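Local coordinates for Ac-ASP-7 (Ancylostoma caninum, PDB 3S6S), which is of unknown function but, as a secreted hookworm protein of the SCP/TAPS family, probably acts at the interface between parasite and host, at residues N27-R32 with N104-V109; V51-L56 with A114-C119; H73-T78 with V137-K142. One frame throughout, in Å; residues are numbered along the deposited sequence.

Contact 1: N27-R32 with N104-V109; sequences NGLRQR and NSMRQV
R30 reaches from helix 16-34 to the backbone of V109 near the end of helix 103-110, and this polar grip is the main tie between two helices that otherwise touch lightly. NE of R30 donates to O of V109 over 2.9 Å, with an N-H...O angle of 156°, only slightly tilted from the carbonyl plane. The second bond, from R30 NH2 to the same V109 O, is longer at 3.3 Å and more bent, and its nitrogen stands above that plane. The guanidinium thus meets one oxygen side-on with two nitrogens, and the oxygen lies close to the guanidinium plane. An extended chain from CG to NE lets the arginine span the gap between the axes, which approach no closer than 11.2 Å. Its nitrogens reach further carbonyls: NH2 also bonds O of Y111, and NH1 bonds O of Y48. Arginine suits this buried place because its fan of N-H groups can satisfy several backbone carbonyls at once, near a helix C-terminus, where carbonyls have no following turn to supply N-H groups.

The apolar contact is thinner. CD1 of L29 lies 4.4 Å from SD of M106 and equally far from CG1 of V109, so a single leucine methyl faces one residue from each of two successive turns. The flexible thioether and the compact, branched valine both fill the angle between the helices without a polar demand of their own.

At 78° between their directions, the segments run nearly perpendicular, which confines the contact to a small patch. M106 and V109 also pack on F99 of helix 88-99, and V109 touches H26 of helix 16-34 and Y140 of strand 133-140, so helix 103-110 is wedged between helical neighbours and the sheet.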
# COMPACT_ATOMS: atom_id res chain seq x y z
N ASN A 27 -2.21 -1.32 5.42
CA ASN A 27 -3.61 -1.08 5.78
C ASN A 27 -3.83 -0.80 7.25
O ASN A 27 -4.74 -0.03 7.62
CB ASN A 27 -4.52 -2.19 5.23
CG ASN A 27 -4.75 -2.04 3.73
OD1 ASN A 27 -5.16 -0.97 3.25
ND2 ASN A 27 -4.44 -3.10 2.98
N GLY A 28 -2.97 -1.37 8.09
CA GLY A 28 -2.93 -1.01 9.49
C GLY A 28 -2.72 0.49 9.69
O GLY A 28 -3.43 1.12 10.48
N LEU A 29 -1.76 1.06 8.97
CA LEU A 29 -1.49 2.48 9.14
C LEU A 29 -2.70 3.24 8.64
O LEU A 29 -3.20 4.15 9.31
CB LEU A 29 -0.26 2.89 8.34
CG LEU A 29 0.65 3.96 8.95
CD1 LEU A 29 1.39 4.66 7.84
CD2 LEU A 29 -0.12 4.96 9.80
N ARG A 30 -3.18 2.86 7.47
CA ARG A 30 -4.29 3.56 6.85
C ARG A 30 -5.51 3.59 7.73
O ARG A 30 -6.21 4.60 7.79
CB ARG A 30 -4.66 2.90 5.54
CG ARG A 30 -3.69 3.21 4.45
CD ARG A 30 -4.21 2.67 3.15
NE ARG A 30 -3.55 3.40 2.10
CZ ARG A 30 -4.16 4.11 1.17
NH1 ARG A 30 -5.48 4.16 1.10
NH2 ARG A 30 -3.41 4.76 0.30
N GLN A 31 -5.79 2.46 8.37
CA GLN A 31 -6.92 2.35 9.27
C GLN A 31 -6.78 3.34 10.44
O GLN A 31 -7.72 4.04 10.78
CB GLN A 31 -7.07 0.91 9.79
CG GLN A 31 -8.18 0.78 10.79
CD GLN A 31 -8.47 -0.65 11.18
OE1 GLN A 31 -9.56 -1.16 10.93
NE2 GLN A 31 -7.50 -1.31 11.80
N ARG A 32 -5.58 3.41 11.02
CA ARG A 32 -5.33 4.34 12.12
C ARG A 32 -5.42 5.79 11.67
O ARG A 32 -5.93 6.65 12.40
CB ARG A 32 -3.98 4.06 12.76
CG ARG A 32 -3.93 2.74 13.52
CD ARG A 32 -2.52 2.16 13.53
NE ARG A 32 -1.51 3.19 13.79
CZ ARG A 32 -0.23 3.07 13.45
NH1 ARG A 32 0.21 1.98 12.82
NH2 ARG A 32 0.62 4.06 13.72
N ASN A 104 8.58 10.84 2.39
CA ASN A 104 8.20 10.89 0.99
C ASN A 104 7.59 9.57 0.52
O ASN A 104 6.62 9.57 -0.23
CB ASN A 104 9.38 11.30 0.10
CG ASN A 104 9.79 12.75 0.32
OD1 ASN A 104 10.98 13.07 0.38
ND2 ASN A 104 8.81 13.63 0.46
N SER A 105 8.16 8.45 0.97
CA SER A 105 7.57 7.15 0.66
C SER A 105 6.19 7.04 1.30
O SER A 105 5.26 6.54 0.68
CB SER A 105 8.47 6.01 1.17
OG SER A 105 9.61 5.85 0.33
N MET A 106 6.06 7.52 2.53
CA MET A 106 4.82 7.39 3.27
C MET A 106 3.66 8.17 2.65
O MET A 106 2.51 7.78 2.81
CB MET A 106 5.02 7.76 4.74
CG MET A 106 5.88 6.76 5.51
SD MET A 106 5.18 5.09 5.60
CE MET A 106 6.12 4.28 4.35
N ARG A 107 3.95 9.25 1.94
CA ARG A 107 2.92 9.94 1.18
C ARG A 107 2.15 9.00 0.26
O ARG A 107 0.92 9.08 0.18
CB ARG A 107 3.50 11.06 0.32
CG ARG A 107 3.57 12.39 0.99
CD ARG A 107 3.81 13.45 -0.08
NE ARG A 107 2.58 14.16 -0.36
CZ ARG A 107 2.12 14.41 -1.58
NH1 ARG A 107 2.82 14.00 -2.64
NH2 ARG A 107 0.98 15.08 -1.72
N GLN A 108 2.86 8.13 -0.45
CA GLN A 108 2.20 7.16 -1.31
C GLN A 108 1.42 6.11 -0.50
O GLN A 108 0.26 5.83 -0.78
CB GLN A 108 3.20 6.48 -2.23
CG GLN A 108 2.59 5.38 -3.08
CD GLN A 108 1.63 5.91 -4.13
OE1 GLN A 108 2.05 6.49 -5.15
NE2 GLN A 108 0.32 5.72 -3.89
N VAL A 109 2.08 5.56 0.51
CA VAL A 109 1.52 4.51 1.36
C VAL A 109 0.16 4.90 1.92
O VAL A 109 -0.75 4.09 2.08
CB VAL A 109 2.47 4.26 2.56
CG1 VAL A 109 1.81 3.36 3.61
CG2 VAL A 109 3.79 3.67 2.05

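Contact 2: V51-L56 with A114-C119; sequences VYDCGL and ATRFGC
D53 and R116 form a salt bridge across two parallel strands, with NH1 of R116 2.7 Å from OD2 of D53. The carboxylate oxygen lies near the guanidinium plane, but the nitrogen comes from above the carboxylate plane, the two planes being 66° apart. A bend at chi3 (92°) turns the arginine back toward the aspartate, and the same NH1 also bonds OD1 of N7.

The other carboxylate oxygen, OD1 of D53, accepts from N of L56 at 3.1 Å and, weakly, from N of G55. Aspartate suits this N-cap because its short side chain reaches the N-H groups of G55 and L56 in the first turn of helix 54-65, which have no carbonyl of a preceding turn to bond.

Parallel pairing continues through V51 N to T115 O, F117 N to V51 O and D53 N to F117 O. Beyond it, C119 N donates to OH of Y52 over 3.1 Å, and that hydroxyl is also bonded to E57.

The ring of Y52 points its edge at the face of F117, a T-shaped pair with centroids 5.3 Å apart and planes at 75°. CA of G118 sits over one face of the tyrosine ring, a CH-pi contact that a residue without a side chain allows so close to D53 and L56. CD1 of L56 closes over CA of F117.

One carboxylate therefore serves both a cation and a helix start; the arginine and the helix N-terminus would probably stabilise its negative charge.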
# COMPACT_ATOMS: atom_id res chain seq x y z
N VAL A 51 -6.53 -2.77 -1.86
CA VAL A 51 -6.67 -4.14 -2.29
C VAL A 51 -5.32 -4.66 -2.76
O VAL A 51 -4.68 -4.03 -3.60
CB VAL A 51 -7.69 -4.24 -3.42
CG1 VAL A 51 -7.59 -5.60 -4.09
CG2 VAL A 51 -9.08 -3.97 -2.89
N TYR A 52 -4.88 -5.79 -2.21
CA TYR A 52 -3.68 -6.45 -2.69
C TYR A 52 -3.94 -7.13 -4.03
O TYR A 52 -4.82 -7.98 -4.16
CB TYR A 52 -3.10 -7.47 -1.68
CG TYR A 52 -1.67 -7.79 -2.06
CD1 TYR A 52 -0.62 -7.10 -1.47
CD2 TYR A 52 -1.38 -8.71 -3.06
CE1 TYR A 52 0.69 -7.34 -1.84
CE2 TYR A 52 -0.08 -8.97 -3.44
CZ TYR A 52 0.95 -8.28 -2.83
OH TYR A 52 2.25 -8.53 -3.21
N ASP A 53 -3.16 -6.73 -5.03
CA ASP A 53 -3.45 -7.07 -6.42
C ASP A 53 -2.24 -7.74 -7.06
O ASP A 53 -1.22 -7.09 -7.30
CB ASP A 53 -3.83 -5.80 -7.18
CG ASP A 53 -4.13 -6.04 -8.67
OD1 ASP A 53 -3.52 -6.92 -9.32
OD2 ASP A 53 -4.99 -5.31 -9.20
N CYS A 54 -2.38 -9.04 -7.35
CA CYS A 54 -1.30 -9.86 -7.90
C CYS A 54 -0.80 -9.32 -9.22
O CYS A 54 0.38 -9.47 -9.54
CB CYS A 54 -1.74 -11.31 -8.08
SG CYS A 54 -2.39 -12.11 -6.59
N GLY A 55 -1.70 -8.73 -10.00
CA GLY A 55 -1.33 -8.07 -11.24
C GLY A 55 -0.34 -6.94 -10.97
O GLY A 55 0.68 -6.84 -11.65
N LEU A 56 -0.64 -6.11 -9.98
CA LEU A 56 0.29 -5.05 -9.61
C LEU A 56 1.55 -5.59 -8.93
O LEU A 56 2.60 -4.96 -8.99
CB LEU A 56 -0.37 -3.99 -8.73
CG LEU A 56 -1.50 -3.20 -9.38
CD1 LEU A 56 -2.07 -2.19 -8.39
CD2 LEU A 56 -0.99 -2.51 -10.65
N ALA A 114 -5.64 6.06 -3.31
CA ALA A 114 -5.14 4.80 -3.84
C ALA A 114 -6.09 3.69 -3.37
O ALA A 114 -6.62 3.77 -2.27
CB ALA A 114 -3.70 4.53 -3.36
N THR A 115 -6.32 2.68 -4.20
CA THR A 115 -7.28 1.63 -3.86
C THR A 115 -6.73 0.22 -4.04
O THR A 115 -7.38 -0.75 -3.61
CB THR A 115 -8.56 1.71 -4.71
OG1 THR A 115 -8.29 1.24 -6.04
CG2 THR A 115 -9.10 3.13 -4.75
N ARG A 116 -5.58 0.10 -4.69
CA ARG A 116 -4.92 -1.19 -4.81
C ARG A 116 -3.43 -1.06 -5.05
O ARG A 116 -2.95 -0.02 -5.52
CB ARG A 116 -5.59 -2.09 -5.87
CG ARG A 116 -5.79 -1.47 -7.22
CD ARG A 116 -6.24 -2.54 -8.22
NE ARG A 116 -7.69 -2.65 -8.32
CZ ARG A 116 -8.34 -3.78 -8.60
NH1 ARG A 116 -7.66 -4.91 -8.79
NH2 ARG A 116 -9.66 -3.80 -8.67
N PHE A 117 -2.71 -2.12 -4.68
CA PHE A 117 -1.27 -2.18 -4.81
C PHE A 117 -0.80 -3.62 -4.82
O PHE A 117 -1.55 -4.52 -4.46
CB PHE A 117 -0.59 -1.42 -3.66
CG PHE A 117 -0.51 -2.20 -2.35
CD1 PHE A 117 -1.63 -2.86 -1.84
CD2 PHE A 117 0.67 -2.26 -1.63
CE1 PHE A 117 -1.55 -3.54 -0.62
CE2 PHE A 117 0.75 -2.95 -0.43
CZ PHE A 117 -0.36 -3.60 0.08
N GLY A 118 0.45 -3.83 -5.20
CA GLY A 118 1.12 -5.10 -5.09
C GLY A 118 2.62 -4.86 -4.95
O GLY A 118 3.13 -3.81 -5.37
N CYS A 119 3.33 -5.81 -4.35
CA CYS A 119 4.77 -5.65 -4.14
C CYS A 119 5.55 -6.88 -4.55
O CYS A 119 5.01 -7.99 -4.60
CB CYS A 119 5.06 -5.32 -2.67
SG CYS A 119 3.96 -4.08 -1.96

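Contact 3: H73-T78 with V137-K142; sequences HHRGVT and VCVYDK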
# COMPACT_ATOMS: atom_id res chain seq x y z
N HIS A 73 3.30 2.99 -16.84
CA HIS A 73 1.91 2.59 -16.71
C HIS A 73 1.16 3.49 -15.73
O HIS A 73 0.05 3.19 -15.30
CB HIS A 73 1.83 1.10 -16.32
CG HIS A 73 2.46 0.19 -17.33
ND1 HIS A 73 1.74 -0.43 -18.33
CD2 HIS A 73 3.75 -0.18 -17.52
CE1 HIS A 73 2.55 -1.16 -19.07
NE2 HIS A 73 3.77 -1.03 -18.60
N HIS A 74 1.79 4.62 -15.38
CA HIS A 74 1.14 5.66 -14.59
C HIS A 74 0.77 5.20 -13.20
O HIS A 74 -0.31 5.54 -12.68
CB HIS A 74 -0.09 6.21 -15.33
CG HIS A 74 0.25 6.85 -16.64
ND1 HIS A 74 0.05 6.22 -17.85
CD2 HIS A 74 0.83 8.04 -16.92
CE1 HIS A 74 0.48 7.01 -18.82
NE2 HIS A 74 0.95 8.12 -18.28
N ARG A 75 1.68 4.46 -12.59
CA ARG A 75 1.50 3.93 -11.25
C ARG A 75 2.27 4.74 -10.22
O ARG A 75 3.19 5.47 -10.57
CB ARG A 75 2.01 2.49 -11.18
CG ARG A 75 1.48 1.59 -12.26
CD ARG A 75 -0.02 1.47 -12.15
NE ARG A 75 -0.49 0.28 -12.84
CZ ARG A 75 -1.76 0.08 -13.20
NH1 ARG A 75 -2.67 1.01 -12.95
NH2 ARG A 75 -2.10 -1.04 -13.81
N GLY A 76 1.90 4.58 -8.96
CA GLY A 76 2.74 5.05 -7.87
C GLY A 76 3.72 3.93 -7.56
O GLY A 76 3.44 2.75 -7.83
N VAL A 77 4.87 4.29 -7.00
CA VAL A 77 5.91 3.33 -6.67
C VAL A 77 6.53 3.68 -5.33
O VAL A 77 6.78 4.85 -5.04
CB VAL A 77 7.03 3.30 -7.74
CG1 VAL A 77 8.08 2.23 -7.40
CG2 VAL A 77 6.46 3.06 -9.13
N THR A 78 6.75 2.66 -4.50
CA THR A 78 7.64 2.78 -3.35
C THR A 78 8.74 1.72 -3.39
O THR A 78 8.57 0.65 -3.95
CB THR A 78 6.90 2.69 -2.00
OG1 THR A 78 6.26 1.40 -1.88
CG2 THR A 78 5.87 3.82 -1.88
N VAL A 137 9.92 -3.43 -4.25
CA VAL A 137 9.11 -2.31 -4.70
C VAL A 137 7.64 -2.59 -4.53
O VAL A 137 7.18 -3.73 -4.64
CB VAL A 137 9.46 -1.73 -6.15
CG1 VAL A 137 10.81 -2.23 -6.66
CG2 VAL A 137 8.35 -1.96 -7.15
N CYS A 138 6.90 -1.54 -4.20
CA CYS A 138 5.45 -1.56 -4.28
C CYS A 138 4.97 -0.61 -5.37
O CYS A 138 5.53 0.48 -5.61
CB CYS A 138 4.80 -1.22 -2.95
SG CYS A 138 5.15 -2.44 -1.68
N VAL A 139 3.91 -1.06 -6.03
CA VAL A 139 3.27 -0.37 -7.11
C VAL A 139 1.82 -0.14 -6.71
O VAL A 139 1.14 -1.05 -6.19
CB VAL A 139 3.37 -1.20 -8.42
CG1 VAL A 139 2.25 -0.83 -9.37
CG2 VAL A 139 4.76 -1.04 -9.07
N TYR A 140 1.36 1.08 -6.93
CA TYR A 140 0.05 1.52 -6.51
C TYR A 140 -0.74 1.99 -7.71
O TYR A 140 -0.17 2.49 -8.67
CB TYR A 140 0.18 2.65 -5.50
CG TYR A 140 1.10 2.30 -4.35
CD1 TYR A 140 2.47 2.24 -4.54
CD2 TYR A 140 0.59 2.04 -3.08
CE1 TYR A 140 3.31 1.93 -3.51
CE2 TYR A 140 1.44 1.72 -2.04
CZ TYR A 140 2.80 1.67 -2.27
OH TYR A 140 3.66 1.36 -1.26
N ASP A 141 -2.06 1.81 -7.67
CA ASP A 141 -2.86 2.20 -8.81
C ASP A 141 -2.96 3.72 -8.89
O ASP A 141 -3.14 4.27 -9.97
CB ASP A 141 -4.24 1.53 -8.79
CG ASP A 141 -5.15 2.05 -7.67
OD1 ASP A 141 -6.38 1.89 -7.81
OD2 ASP A 141 -4.66 2.60 -6.66
N LYS A 142 -2.83 4.39 -7.76
CA LYS A 142 -2.92 5.84 -7.77
C LYS A 142 -1.82 6.57 -6.99
O LYS A 142 -1.58 6.31 -5.81
CB LYS A 142 -4.31 6.32 -7.35
CG LYS A 142 -4.59 7.75 -7.78
CD LYS A 142 -6.03 8.16 -7.53
CE LYS A 142 -6.41 9.45 -8.28
NZ LYS A 142 -5.44 10.56 -8.03
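T78 and Y140 meet through their hydroxyls because of two first torsions. A chi1 of 62° tucks OG1 of T78 over its own backbone, flanked by N and C and facing the partner strand, while CG of Y140, turned opposite its carbonyl carbon (chi1 -52°), lays the ring along the sheet toward T78. OG1 of T78 and OH of Y140 are then 2.7 Å apart and hydrogen-bonded, and OG1 lies at the edge of the ring, in its plane. CG2 of T78 also rests 3.6 Å from CE1 of Y140. Threonine fits here by offering a hydroxyl and a methyl to the same ring; tyrosine, by carrying its hydroxyl two residues along the ladder.

The strands are antiparallel. G76 and Y140 form a hydrogen-bonded pair, with G76 N to Y140 O at 3.0 Å and Y140 N to G76 O at 2.8 Å. T78 and C138 form the next such pair, and V77 faces V139 between them without hydrogen bonds. Lacking a side chain, G76 lets the tyrosine ring lie close, its edge turned to G76 O.

On the opposite face V77 packs loosely on V137 and V139, CG1 of V77 being 4.2 Å from CG2 of V137. CB and CG of R75 extend this apolar strip, each 3.8 Å from CG1 of V139, while NE of R75 forms a salt bridge with E59.

Helix 69-72 ends in a Schellman motif with H74 at C-prime. The strand 76-83 that follows is an outermost strand of the sheet. A70 of that helix and helix 54-65 cover the valine face; Q108 and V109 of helix 103-110 cover the Y140 face, where OH of Y140 also bonds H26.

Contacts 2 and 3 lie in the mixed sheet, and contact 1 among the helices packed on one side of it, in the alpha-beta-alpha sandwich expected of an SCP/TAPS domain. The centres of contacts 2 and 3 are about 9 Å apart, and the C119-C138 disulfide links them across the neighbouring strands 116-123 and 133-140; T115 and D141 add a probable hydrogen bond. The centre of contact 1 is about 14 Å from each of the others, and Q108 joins it to contact 3 through a probable bond to O of K142. Along the chain all three first segments precede all three second ones, so the pairings interlock and tie the earlier half to the later.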